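Local coordinates for protein proto-oncogene vav (Homo sapiens, PDB 6NEW) that probably acts as a guanine nucleotide exchange factor for Rac-type GTPases, with RhoGEF and PH domains and a zinc-binding C1 domain, at residues Leu255-Val260 and Ser264-Tyr269; Asn231-Ile236 and Gln241-Tyr246; Phe367-Thr372 and Met380-Thr385. One frame throughout, in Å; residues are numbered along the deposited sequence.

Contact 1: residues Leu255-Val260 and Ser264-Tyr269; sequences LKITSV and SKMDRY
Asp-267 OD1 is gripped by two partners, a lysine and a water. Lys-256 NZ lies 3.1 Å from Asp-267 OD1 in a salt bridge, on the syn side of the carboxylate and 25° out of its plane. Water 1 donates to the same OD1. The lysine and the aspartate run side by side and point the same way. Lys-256 is extended until its last torsion, where a bend (chi4 -100°) sets the ammonium group near the carboxylate. The lysine also makes a cation-pi contact with Trp-313. Beside it the chain of Lys-265 crosses at about a right angle, with its CD 4.0 Å from Lys-256 CD. The ammonium group of Lys-265 goes instead to Trp-313 O.

The other face of the hairpin carries Leu-255, Ile-257, Met-266 and Arg-268. Ile-257 CG2 lies 3.6 Å from Arg-268 CG, and the two side chains cross at about a right angle. The arginine bends at its second torsion, and its NH1 turns back to Asp-267 O at 2.9 Å. That bond lies near the guanidinium plane and probably helps to fix the group's rotation. Met-266 CB sits over one guanidinium face, toward the rim. Ile-257 also packs on Ile-279 and Leu-330 of the flanking strands.

Four backbone bonds tie the strands. Leu-255 and Arg-268 form one hydrogen-bonded pair, with Arg-268 N 2.9 Å from Leu-255 O. Ile-257 and Met-266 form the next, and the non-hydrogen-bonded pair Lys-256 and Asp-267 lies between them. There Lys-256 CA makes a CA-H...O contact of 3.3 Å with Met-266 O. The short strand segments run antiparallel but strongly twisted, at 125°. This is the antiparallel hairpin of strands 249-258 and 266-273, which opens the PH-domain fold.

Contact 2: residues Asn231-Ile236 and Gln241-Tyr246; sequences NFQLSI and QSLAHY
The flat amide of Gln-233 works within its own plane on the loop 241-246. Its OE1 accepts from Leu-243 N at 2.9 Å, in the carbonyl plane and on a lone pair. The bond is nearly straight, 174° at the hydrogen. Its NE2 donates to Gln-241 O, also at 2.9 Å. That acceptor is close to the amide plane, but NE2 stands above the carbonyl plane of Gln-241. The Phe-232 ring is met obliquely by Leu-243 CD1, and it also meets the ring of Phe-271.

Gln-233 CG is anti to the backbone N (chi1 -163°) and the chain then bends at chi2 (82°). Together these torsions carry the amide from the helix across to the loop. An alanine here removes the partner of both Leu-243 N and Gln-241 O, and the loop would probably be freer to shift away from the helix end. The site is the junction of the RhoGEF and PH parts. Helix 196-235 ends at Ser-235, and the chain enters the PH sheet at Ile-236. Leu-243 is the first residue of a short 3-10 segment.

Next to the polar bonds lies an apolar patch. Leu-243 CD1 touches Phe-232 CB at 3.4 Å and Ile-236 CD1 at 4.0 Å. The Ile-236 and Leu-243 side chains cross at about a right angle. Both also rest on Leu-278 of strand 276-283. Water 3 gives OE1 of Gln-233 a second donor at 2.8 Å and links it to Ser-242 OG, 2.9 Å from the water.

Contact 3: residues Phe367-Thr372 and Met380-Thr385; sequences FSFEET and MLLRGT
Within the zinc-binding C1 domain, Phe-369 and Leu-382 meet in the long connection between strands 364-367 and 389-392. The side chain of Leu-382 lies about 7 Å from a zinc ion and touches His-400, which with Cys-375, Cys-378 and Cys-403 holds one zinc ion of the domain. The backbone oxygen of Leu-381 is hydrogen-bonded to NE2 of the same histidine and may thus help to position this zinc ligand from the second shell.

The contact itself is apolar, with no direct hydrogen bond between 367-372 and 380-385. Leu-382 CD1 comes over one face of the Phe-369 ring, as a CH-pi contact. Leu-382 CD1 stands 4.1 Å from the centroid of the Phe-369 ring, 26° off the normal. The methyl is shifted toward one side of the ring, and Phe-369 CE2 is the nearest ring atom to Leu-382 CD1, at 3.7 Å. The opposite face of this ring takes an edge of Phe-367, whose CD2 lies 3.4 Å above the plane of Phe-369. The Phe-369 ring is therefore held between a leucine methyl and an aromatic edge.

Gln-388 bridges the two segments: its OE1 accepts from Phe-369 N, and its NE2 donates to Gly-384 O.

A second, smaller contact lies farther along the 367-372 segment. Thr-372 OG1 sits beside the backbone N (chi1 -58°), which leaves CG2 anti to that N and turned to Leu-381. The end of Leu-381 reaches toward it, and Thr-372 CG2 meets Leu-381 CD2 at 3.5 Å.

How the contacts relate
The contacts follow one another along the chain in the order 2, 1, 3, each closing before the next opens. Contact 2 stands where helix 196-235 gives way to the PH domain. Contact 1 lies farther out in that domain, on its first hairpin, its centre about 22 Å from that of contact 2. Contact 3 is in the C1 domain, with its centre about 21 Å from that of contact 2 and 38 Å from that of contact 1. None touches another. Helix 196-235 is common ground: it carries 231-236 of contact 2, and its Cys-215 packs on Leu-381 of contact 3. The PH and C1 domains are thus both placed against one helix.

Contact 1: residues Leu255-Val260 and Ser264-Tyr269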
loop_
_atom_site.group_PDB
_atom_site.type_symbol
_atom_site.label_atom_id
_atom_site.label_comp_id
_atom_site.label_asym_id
_atom_site.label_seq_id
_atom_site.Cartn_x
_atom_site.Cartn_y
_atom_site.Cartn_z
ATOM N N LEU A 255 -0.945 10.324 -28.147
ATOM C CA LEU A 255 0.332 10.703 -28.755
ATOM C C LEU A 255 0.295 10.342 -30.244
ATOM O O LEU A 255 -0.656 9.695 -30.702
ATOM C CB LEU A 255 1.540 10.024 -28.036
ATOM C CG LEU A 255 1.542 8.479 -27.843
ATOM C CD1 LEU A 255 2.133 7.759 -29.033
ATOM C CD2 LEU A 255 2.386 8.089 -26.647
ATOM N N LYS A 256 1.304 10.792 -30.992
ATOM C CA LYS A 256 1.476 10.470 -32.410
ATOM C C LYS A 256 2.750 9.657 -32.510
ATOM O O LYS A 256 3.674 9.835 -31.708
ATOM C CB LYS A 256 1.519 11.732 -33.282
ATOM C CG LYS A 256 0.149 12.390 -33.462
ATOM C CD LYS A 256 0.253 13.691 -34.218
ATOM C CE LYS A 256 -1.045 14.466 -34.266
ATOM N NZ LYS A 256 -1.753 14.271 -35.553
ATOM N N ILE A 257 2.796 8.725 -33.454
ATOM C CA ILE A 257 3.932 7.814 -33.521
ATOM C C ILE A 257 4.337 7.414 -34.940
ATOM O O ILE A 257 3.494 7.254 -35.824
ATOM C CB ILE A 257 3.592 6.566 -32.624
ATOM C CG1 ILE A 257 4.783 5.591 -32.471
ATOM C CG2 ILE A 257 2.333 5.848 -33.117
ATOM C CD1 ILE A 257 4.672 4.674 -31.290
ATOM N N THR A 258 5.652 7.225 -35.126
ATOM C CA THR A 258 6.242 6.705 -36.352
ATOM C C THR A 258 7.165 5.546 -35.958
ATOM O O THR A 258 7.618 5.483 -34.817
ATOM C CB THR A 258 6.979 7.790 -37.186
ATOM O OG1 THR A 258 8.272 8.032 -36.644
ATOM C CG2 THR A 258 6.193 9.112 -37.325
ATOM N N SER A 259 7.415 4.627 -36.888
ATOM C CA SER A 259 8.319 3.501 -36.706
ATOM C C SER A 259 9.275 3.468 -37.928
ATOM O O SER A 259 8.964 4.123 -38.928
ATOM C CB SER A 259 7.526 2.204 -36.586
ATOM O OG SER A 259 7.054 1.766 -37.848
ATOM N N VAL A 260 10.394 2.695 -37.868
ATOM C CA VAL A 260 11.351 2.551 -38.983
ATOM C C VAL A 260 10.614 2.318 -40.331
ATOM O O VAL A 260 10.946 2.964 -41.325
ATOM C CB VAL A 260 12.453 1.477 -38.690
ATOM C CG1 VAL A 260 13.226 1.071 -39.941
ATOM C CG2 VAL A 260 13.413 1.952 -37.605
ATOM N N SER A 264 4.952 7.783 -41.361
ATOM C CA SER A 264 3.830 8.725 -41.293
ATOM C C SER A 264 3.239 8.693 -39.887
ATOM O O SER A 264 2.929 7.607 -39.387
ATOM C CB SER A 264 2.758 8.345 -42.312
ATOM O OG SER A 264 2.274 7.027 -42.089
ATOM N N LYS A 265 3.088 9.881 -39.256
ATOM C CA LYS A 265 2.542 10.048 -37.911
ATOM C C LYS A 265 1.144 9.446 -37.787
ATOM O O LYS A 265 0.218 9.885 -38.478
ATOM C CB LYS A 265 2.514 11.529 -37.491
ATOM C CG LYS A 265 3.852 12.131 -37.119
ATOM C CD LYS A 265 3.615 13.435 -36.405
ATOM C CE LYS A 265 4.779 14.381 -36.500
ATOM N NZ LYS A 265 4.524 15.614 -35.709
ATOM N N MET A 266 1.007 8.425 -36.910
ATOM C CA MET A 266 -0.256 7.754 -36.615
ATOM C C MET A 266 -0.760 8.202 -35.256
ATOM O O MET A 266 -0.016 8.147 -34.273
ATOM C CB MET A 266 -0.100 6.237 -36.630
ATOM C CG MET A 266 0.286 5.675 -37.970
ATOM S SD MET A 266 1.006 4.036 -37.748
ATOM C CE MET A 266 2.677 4.456 -37.353
ATOM N N ASP A 267 -2.033 8.656 -35.199
ATOM C CA ASP A 267 -2.683 9.065 -33.961
ATOM C C ASP A 267 -2.948 7.818 -33.174
ATOM O O ASP A 267 -3.484 6.844 -33.711
ATOM C CB ASP A 267 -4.001 9.794 -34.241
ATOM C CG ASP A 267 -3.800 11.178 -34.801
ATOM O OD1 ASP A 267 -3.223 12.025 -34.089
ATOM O OD2 ASP A 267 -4.251 11.426 -35.933
ATOM N N ARG A 268 -2.490 7.810 -31.923
ATOM C CA ARG A 268 -2.604 6.639 -31.062
ATOM C C ARG A 268 -2.875 7.041 -29.616
ATOM O O ARG A 268 -2.759 8.210 -29.246
ATOM C CB ARG A 268 -1.302 5.783 -31.140
ATOM C CG ARG A 268 -1.072 5.034 -32.459
ATOM C CD ARG A 268 -2.104 3.965 -32.720
ATOM N NE ARG A 268 -1.815 3.172 -33.914
ATOM C CZ ARG A 268 -2.274 3.445 -35.131
ATOM N NH1 ARG A 268 -3.037 4.508 -35.344
ATOM N NH2 ARG A 268 -1.970 2.647 -36.148
ATOM N N TYR A 269 -3.265 6.052 -28.817
ATOM C CA TYR A 269 -3.459 6.163 -27.383
ATOM C C TYR A 269 -2.541 5.122 -26.755
ATOM O O TYR A 269 -2.530 3.975 -27.189
ATOM C CB TYR A 269 -4.923 5.901 -26.979
ATOM C CG TYR A 269 -5.222 6.420 -25.592
ATOM C CD1 TYR A 269 -4.982 5.636 -24.463
ATOM C CD2 TYR A 269 -5.705 7.707 -25.402
ATOM C CE1 TYR A 269 -5.203 6.133 -23.177
ATOM C CE2 TYR A 269 -5.911 8.219 -24.122
ATOM C CZ TYR A 269 -5.683 7.421 -23.015
ATOM O OH TYR A 269 -5.956 7.907 -21.765
HETATM O O HOH W 1 -3.507 11.515 -31.291
HETATM O O HOH W 2 -1.241 12.188 -38.155
#

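Contact 2: residues Asn231-Ile236 and Gln241-Tyr246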
loop_
_atom_site.group_PDB
_atom_site.type_symbol
_atom_site.label_atom_id
_atom_site.label_comp_id
_atom_site.label_asym_id
_atom_site.label_seq_id
_atom_site.Cartn_x
_atom_site.Cartn_y
_atom_site.Cartn_z
ATOM N N ASN A 231 -9.839 -1.510 -14.521
ATOM C CA ASN A 231 -10.491 -0.572 -15.436
ATOM C C ASN A 231 -9.837 -0.512 -16.810
ATOM O O ASN A 231 -10.559 -0.561 -17.808
ATOM C CB ASN A 231 -10.611 0.800 -14.817
ATOM C CG ASN A 231 -11.822 0.863 -13.943
ATOM O OD1 ASN A 231 -12.944 0.730 -14.432
ATOM N ND2 ASN A 231 -11.633 0.929 -12.625
ATOM N N PHE A 232 -8.485 -0.484 -16.875
ATOM C CA PHE A 232 -7.776 -0.482 -18.152
ATOM C C PHE A 232 -8.042 -1.780 -18.885
ATOM O O PHE A 232 -8.258 -1.750 -20.098
ATOM C CB PHE A 232 -6.257 -0.282 -17.973
ATOM C CG PHE A 232 -5.762 1.048 -17.464
ATOM C CD1 PHE A 232 -6.556 2.187 -17.553
ATOM C CD2 PHE A 232 -4.481 1.174 -16.941
ATOM C CE1 PHE A 232 -6.089 3.423 -17.097
ATOM C CE2 PHE A 232 -4.004 2.414 -16.503
ATOM C CZ PHE A 232 -4.810 3.533 -16.585
ATOM N N GLN A 233 -8.054 -2.919 -18.133
ATOM C CA GLN A 233 -8.308 -4.251 -18.680
ATOM C C GLN A 233 -9.588 -4.249 -19.467
ATOM O O GLN A 233 -9.540 -4.679 -20.593
ATOM C CB GLN A 233 -8.354 -5.350 -17.611
ATOM C CG GLN A 233 -8.199 -6.740 -18.237
ATOM C CD GLN A 233 -6.754 -7.067 -18.484
ATOM O OE1 GLN A 233 -5.901 -6.891 -17.603
ATOM N NE2 GLN A 233 -6.452 -7.564 -19.683
ATOM N N LEU A 234 -10.686 -3.678 -18.923
ATOM C CA LEU A 234 -12.003 -3.579 -19.581
ATOM C C LEU A 234 -12.015 -2.713 -20.824
ATOM O O LEU A 234 -12.646 -3.071 -21.816
ATOM C CB LEU A 234 -13.069 -3.045 -18.601
ATOM C CG LEU A 234 -13.505 -3.980 -17.491
ATOM C CD1 LEU A 234 -14.310 -3.243 -16.456
ATOM C CD2 LEU A 234 -14.264 -5.175 -18.035
ATOM N N SER A 235 -11.374 -1.546 -20.742
ATOM C CA SER A 235 -11.325 -0.581 -21.826
ATOM C C SER A 235 -10.461 -1.024 -23.017
ATOM O O SER A 235 -10.709 -0.538 -24.117
ATOM C CB SER A 235 -10.899 0.789 -21.305
ATOM O OG SER A 235 -9.513 0.825 -21.016
ATOM N N ILE A 236 -9.486 -1.948 -22.820
ATOM C CA ILE A 236 -8.605 -2.398 -23.903
ATOM C C ILE A 236 -9.116 -3.691 -24.584
ATOM O O ILE A 236 -9.409 -4.684 -23.939
ATOM C CB ILE A 236 -7.099 -2.493 -23.487
ATOM C CG1 ILE A 236 -6.588 -1.138 -22.948
ATOM C CG2 ILE A 236 -6.200 -2.969 -24.662
ATOM C CD1 ILE A 236 -5.433 -1.265 -21.999
ATOM N N GLN A 241 -3.732 -10.796 -22.453
ATOM C CA GLN A 241 -3.158 -11.086 -21.136
ATOM C C GLN A 241 -3.588 -10.070 -20.127
ATOM O O GLN A 241 -4.001 -8.974 -20.495
ATOM C CB GLN A 241 -1.604 -11.110 -21.170
ATOM C CG GLN A 241 -0.968 -12.003 -22.228
ATOM C CD GLN A 241 0.435 -12.427 -21.873
ATOM O OE1 GLN A 241 1.172 -11.736 -21.167
ATOM N NE2 GLN A 241 0.827 -13.594 -22.352
ATOM N N SER A 242 -3.446 -10.412 -18.838
ATOM C CA SER A 242 -3.740 -9.501 -17.732
ATOM C C SER A 242 -2.638 -8.433 -17.673
ATOM O O SER A 242 -1.448 -8.760 -17.763
ATOM C CB SER A 242 -3.801 -10.264 -16.409
ATOM O OG SER A 242 -3.934 -9.392 -15.295
ATOM N N LEU A 243 -3.052 -7.170 -17.544
ATOM C CA LEU A 243 -2.188 -5.999 -17.425
ATOM C C LEU A 243 -1.316 -6.047 -16.179
ATOM O O LEU A 243 -0.169 -5.596 -16.231
ATOM C CB LEU A 243 -3.020 -4.708 -17.418
ATOM C CG LEU A 243 -3.411 -4.169 -18.775
ATOM C CD1 LEU A 243 -4.417 -3.079 -18.638
ATOM C CD2 LEU A 243 -2.208 -3.664 -19.531
ATOM N N ALA A 244 -1.866 -6.607 -15.072
ATOM C CA ALA A 244 -1.232 -6.785 -13.763
ATOM C C ALA A 244 0.140 -7.457 -13.873
ATOM O O ALA A 244 0.979 -7.222 -13.011
ATOM C CB ALA A 244 -2.144 -7.585 -12.838
ATOM N N HIS A 245 0.373 -8.257 -14.942
ATOM C CA HIS A 245 1.658 -8.908 -15.224
ATOM C C HIS A 245 2.758 -7.912 -15.567
ATOM O O HIS A 245 3.923 -8.278 -15.484
ATOM C CB HIS A 245 1.541 -9.878 -16.417
ATOM C CG HIS A 245 0.848 -11.170 -16.108
ATOM N ND1 HIS A 245 -0.236 -11.609 -16.864
ATOM C CD2 HIS A 245 1.119 -12.091 -15.152
ATOM C CE1 HIS A 245 -0.605 -12.757 -16.320
ATOM N NE2 HIS A 245 0.185 -13.094 -15.294
ATOM N N TYR A 246 2.405 -6.682 -15.981
ATOM C CA TYR A 246 3.374 -5.704 -16.447
ATOM C C TYR A 246 3.685 -4.620 -15.440
ATOM O O TYR A 246 4.433 -3.698 -15.752
ATOM C CB TYR A 246 2.929 -5.155 -17.820
ATOM C CG TYR A 246 2.909 -6.278 -18.839
ATOM C CD1 TYR A 246 4.085 -6.924 -19.210
ATOM C CD2 TYR A 246 1.705 -6.826 -19.277
ATOM C CE1 TYR A 246 4.071 -8.039 -20.048
ATOM C CE2 TYR A 246 1.679 -7.928 -20.136
ATOM C CZ TYR A 246 2.866 -8.544 -20.503
ATOM O OH TYR A 246 2.864 -9.616 -21.370
HETATM O O HOH W 3 -5.774 -7.217 -14.800
#

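Contact 3: residues Phe367-Thr372 and Met380-Thr385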
loop_
_atom_site.group_PDB
_atom_site.type_symbol
_atom_site.label_atom_id
_atom_site.label_comp_id
_atom_site.label_asym_id
_atom_site.label_seq_id
_atom_site.Cartn_x
_atom_site.Cartn_y
_atom_site.Cartn_z
ATOM N N PHE A 367 9.380 -8.669 -8.568
ATOM C CA PHE A 367 8.624 -9.850 -8.153
ATOM C C PHE A 367 7.386 -9.530 -7.319
ATOM O O PHE A 367 7.425 -8.614 -6.502
ATOM C CB PHE A 367 9.541 -10.817 -7.406
ATOM C CG PHE A 367 8.999 -12.212 -7.251
ATOM C CD1 PHE A 367 9.139 -13.144 -8.271
ATOM C CD2 PHE A 367 8.419 -12.622 -6.051
ATOM C CE1 PHE A 367 8.666 -14.449 -8.110
ATOM C CE2 PHE A 367 7.961 -13.928 -5.883
ATOM C CZ PHE A 367 8.072 -14.830 -6.920
ATOM N N SER A 368 6.278 -10.275 -7.540
ATOM C CA SER A 368 5.048 -10.127 -6.745
ATOM C C SER A 368 5.033 -11.265 -5.737
ATOM O O SER A 368 4.965 -12.440 -6.119
ATOM C CB SER A 368 3.790 -10.171 -7.607
ATOM O OG SER A 368 3.587 -8.968 -8.324
ATOM N N PHE A 369 5.142 -10.910 -4.452
ATOM C CA PHE A 369 5.176 -11.864 -3.356
ATOM C C PHE A 369 3.746 -12.239 -2.927
ATOM O O PHE A 369 2.915 -11.353 -2.693
ATOM C CB PHE A 369 6.009 -11.286 -2.202
ATOM C CG PHE A 369 7.445 -11.051 -2.597
ATOM C CD1 PHE A 369 8.372 -12.091 -2.559
ATOM C CD2 PHE A 369 7.872 -9.793 -3.026
ATOM C CE1 PHE A 369 9.694 -11.880 -2.936
ATOM C CE2 PHE A 369 9.205 -9.583 -3.400
ATOM C CZ PHE A 369 10.100 -10.630 -3.356
ATOM N N GLU A 370 3.451 -13.551 -2.908
ATOM C CA GLU A 370 2.129 -14.072 -2.542
ATOM C C GLU A 370 1.964 -14.192 -1.031
ATOM O O GLU A 370 0.846 -14.075 -0.524
ATOM C CB GLU A 370 1.854 -15.426 -3.208
ATOM C CG GLU A 370 1.535 -15.334 -4.695
ATOM C CD GLU A 370 0.447 -16.248 -5.245
ATOM O OE1 GLU A 370 0.196 -17.329 -4.660
ATOM O OE2 GLU A 370 -0.143 -15.883 -6.288
ATOM N N GLU A 371 3.067 -14.440 -0.321
ATOM C CA GLU A 371 3.079 -14.585 1.134
ATOM C C GLU A 371 3.940 -13.512 1.788
ATOM O O GLU A 371 4.685 -12.822 1.089
ATOM C CB GLU A 371 3.552 -15.996 1.547
ATOM C CG GLU A 371 4.935 -16.390 1.051
ATOM C CD GLU A 371 5.507 -17.660 1.658
ATOM O OE1 GLU A 371 4.999 -18.759 1.336
ATOM O OE2 GLU A 371 6.486 -17.560 2.433
ATOM N N THR A 372 3.841 -13.386 3.134
ATOM C CA THR A 372 4.617 -12.452 3.951
ATOM C C THR A 372 6.107 -12.706 3.736
ATOM O O THR A 372 6.572 -13.844 3.848
ATOM C CB THR A 372 4.156 -12.499 5.418
ATOM O OG1 THR A 372 2.765 -12.175 5.476
ATOM C CG2 THR A 372 4.915 -11.528 6.309
ATOM N N MET A 380 13.255 -5.744 7.233
ATOM C CA MET A 380 11.914 -5.170 7.284
ATOM C C MET A 380 11.068 -5.815 6.185
ATOM O O MET A 380 11.596 -6.330 5.199
ATOM C CB MET A 380 11.917 -3.636 7.158
ATOM C CG MET A 380 12.634 -2.908 8.299
ATOM S SD MET A 380 12.128 -3.414 9.971
ATOM C CE MET A 380 13.711 -3.305 10.809
ATOM N N LEU A 381 9.761 -5.838 6.395
ATOM C CA LEU A 381 8.782 -6.443 5.501
ATOM C C LEU A 381 8.761 -5.829 4.119
ATOM O O LEU A 381 8.918 -4.617 3.990
ATOM C CB LEU A 381 7.369 -6.260 6.098
ATOM C CG LEU A 381 6.971 -7.130 7.267
ATOM C CD1 LEU A 381 5.732 -6.586 7.940
ATOM C CD2 LEU A 381 6.713 -8.536 6.825
ATOM N N LEU A 382 8.449 -6.654 3.104
ATOM C CA LEU A 382 8.199 -6.181 1.756
ATOM C C LEU A 382 6.730 -5.742 1.778
ATOM O O LEU A 382 5.863 -6.505 2.177
ATOM C CB LEU A 382 8.522 -7.250 0.704
ATOM C CG LEU A 382 9.961 -7.153 0.241
ATOM C CD1 LEU A 382 10.523 -8.475 -0.097
ATOM C CD2 LEU A 382 10.097 -6.238 -0.919
ATOM N N ARG A 383 6.492 -4.464 1.488
ATOM C CA ARG A 383 5.215 -3.766 1.629
ATOM C C ARG A 383 4.260 -3.805 0.453
ATOM O O ARG A 383 4.633 -3.459 -0.663
ATOM C CB ARG A 383 5.475 -2.302 1.988
ATOM C CG ARG A 383 6.080 -2.115 3.354
ATOM C CD ARG A 383 7.256 -1.190 3.278
ATOM N NE ARG A 383 8.131 -1.348 4.435
ATOM C CZ ARG A 383 9.355 -0.844 4.506
ATOM N NH1 ARG A 383 9.851 -0.141 3.499
ATOM N NH2 ARG A 383 10.094 -1.038 5.591
ATOM N N GLY A 384 3.004 -4.124 0.756
ATOM C CA GLY A 384 1.925 -4.157 -0.212
ATOM C C GLY A 384 1.479 -5.539 -0.621
ATOM O O GLY A 384 1.846 -6.539 0.001
ATOM N N THR A 385 0.682 -5.593 -1.682
ATOM C CA THR A 385 0.101 -6.834 -2.200
ATOM C C THR A 385 0.544 -7.101 -3.631
ATOM O O THR A 385 0.269 -8.174 -4.158
ATOM C CB THR A 385 -1.444 -6.733 -2.149
ATOM O OG1 THR A 385 -1.873 -5.597 -2.900
ATOM C CG2 THR A 385 -1.993 -6.632 -0.719
#